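Local atomic coordinates of N-acetylmuramoyl-L-alanine amidase XlyA (PDB entry 3RDR), a protein that hydrolyses the amide link between N-acetylmuramoyl residues and L-amino acids in cell-wall peptidoglycan, the entry holding its zinc-binding catalytic domain. Residues A[42-46]-A[59-64]. Numbering follows the deposited sequence.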
# COMPACT_ATOMS: atom_id res chain seq x y z
N ASP A 42 2.03 9.71 9.61
CA ASP A 42 0.83 8.90 9.47
C ASP A 42 0.24 8.91 8.06
O ASP A 42 0.86 9.44 7.13
CB ASP A 42 -0.22 9.34 10.50
CG ASP A 42 -0.69 10.77 10.28
OD1 ASP A 42 -1.33 11.32 11.20
OD2 ASP A 42 -0.43 11.34 9.20
N ALA A 43 -0.94 8.33 7.90
CA ALA A 43 -1.60 8.25 6.60
C ALA A 43 -1.90 9.60 5.96
O ALA A 43 -1.66 9.80 4.78
CB ALA A 43 -2.89 7.42 6.71
N ALA A 44 -2.43 10.53 6.75
CA ALA A 44 -2.74 11.86 6.24
C ALA A 44 -1.46 12.55 5.78
O ALA A 44 -1.46 13.23 4.75
CB ALA A 44 -3.44 12.69 7.32
N ALA A 45 -0.38 12.39 6.53
CA ALA A 45 0.88 13.02 6.17
C ALA A 45 1.39 12.47 4.84
O ALA A 45 1.88 13.22 4.00
CB ALA A 45 1.93 12.80 7.27
N HIS A 46 1.28 11.16 4.64
CA HIS A 46 1.72 10.57 3.38
C HIS A 46 0.83 11.06 2.23
O HIS A 46 1.31 11.26 1.12
CB HIS A 46 1.71 9.04 3.44
CG HIS A 46 2.88 8.46 4.16
ND1 HIS A 46 3.00 8.47 5.54
CD2 HIS A 46 4.02 7.89 3.70
CE1 HIS A 46 4.16 7.93 5.89
NE2 HIS A 46 4.80 7.57 4.79
N TRP A 59 1.48 4.73 -4.50
CA TRP A 59 0.78 3.50 -4.20
C TRP A 59 -0.68 3.87 -3.92
O TRP A 59 -1.02 5.06 -3.86
CB TRP A 59 1.42 2.79 -3.00
CG TRP A 59 1.56 3.66 -1.81
CD1 TRP A 59 0.68 3.80 -0.78
CD2 TRP A 59 2.65 4.55 -1.53
NE1 TRP A 59 1.15 4.72 0.13
CE2 TRP A 59 2.36 5.20 -0.31
CE3 TRP A 59 3.84 4.87 -2.19
CZ2 TRP A 59 3.21 6.14 0.27
CZ3 TRP A 59 4.70 5.81 -1.62
CH2 TRP A 59 4.37 6.44 -0.40
N HIS A 60 -1.53 2.87 -3.75
CA HIS A 60 -2.96 3.12 -3.56
C HIS A 60 -3.48 3.46 -2.17
O HIS A 60 -4.30 4.37 -2.03
CB HIS A 60 -3.72 1.91 -4.12
CG HIS A 60 -3.28 1.52 -5.50
ND1 HIS A 60 -3.90 1.99 -6.64
CD2 HIS A 60 -2.24 0.77 -5.92
CE1 HIS A 60 -3.24 1.55 -7.70
NE2 HIS A 60 -2.23 0.81 -7.29
N PHE A 61 -3.01 2.74 -1.16
CA PHE A 61 -3.48 2.96 0.21
C PHE A 61 -2.37 3.08 1.26
O PHE A 61 -1.39 2.33 1.24
CB PHE A 61 -4.36 1.79 0.66
CG PHE A 61 -5.66 1.65 -0.09
CD1 PHE A 61 -6.73 2.49 0.19
CD2 PHE A 61 -5.83 0.62 -1.01
CE1 PHE A 61 -7.97 2.30 -0.43
CE2 PHE A 61 -7.06 0.42 -1.64
CZ PHE A 61 -8.13 1.26 -1.34
N THR A 62 -2.53 4.02 2.18
CA THR A 62 -1.60 4.18 3.29
C THR A 62 -2.46 3.91 4.52
O THR A 62 -3.54 4.50 4.68
CB THR A 62 -0.98 5.57 3.38
OG1 THR A 62 -0.22 5.83 2.19
CG2 THR A 62 -0.04 5.65 4.59
N VAL A 63 -2.00 3.01 5.38
CA VAL A 63 -2.74 2.62 6.57
C VAL A 63 -2.01 2.92 7.87
O VAL A 63 -0.84 2.56 8.02
CB VAL A 63 -3.01 1.08 6.55
CG1 VAL A 63 -3.90 0.68 7.74
CG2 VAL A 63 -3.65 0.66 5.23
N ASP A 64 -2.67 3.61 8.80
CA ASP A 64 -2.06 3.85 10.11
C ASP A 64 -3.01 3.25 11.15
O ASP A 64 -3.97 2.57 10.78
CB ASP A 64 -1.77 5.34 10.39
CG ASP A 64 -3.00 6.21 10.42
OD1 ASP A 64 -4.04 5.77 10.95
OD2 ASP A 64 -2.92 7.36 9.93
O HOH W 1 -3.94 9.61 9.13
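The methyl group of Ala43 sits over Thr62, its CB 3.6 Å from Thr62 O and 4.0 Å from Thr62 CG2, where helix 43-50 packs its first turn on strand 61-63 in the T7 lysozyme-like amidase fold. A small side chain suits this spot, because the CA atoms of Ala43 and Thr62 are just 5.2 Å apart. Asp42 is the N-cap: its OD2 accepts from Ala45 N at 2.9 Å. Just past strand 61-63, Asp64 adds a second carboxylate to this helix start. Asp64 OD2 accepts from Ala43 N and, through a bridging water, reaches Ala44 N, so backbone NH groups that lack acceptors within the helix are satisfied; Asp64 OD1 turns instead to the backbone of Thr66 and Glu67. One turn on, His46 lays its ring obliquely by Thr62 CG2, and its CD2 meets the edge of the Trp59 indole 3.9 Å from CZ2. The imidazole also donates a hydrogen bond from His46 ND1 to Asp42 O, 2.8 Å long. Thr62 meets the helix with both branches, OG1 lying 3.9 Å from His46 CB; this hydroxyl also hydrogen-bonds His71 and the indole, the side chain of Trp59 lying about 8 Å from the zinc: Trp59 NE1 donates to Thr62 OG1 at 2.7 Å.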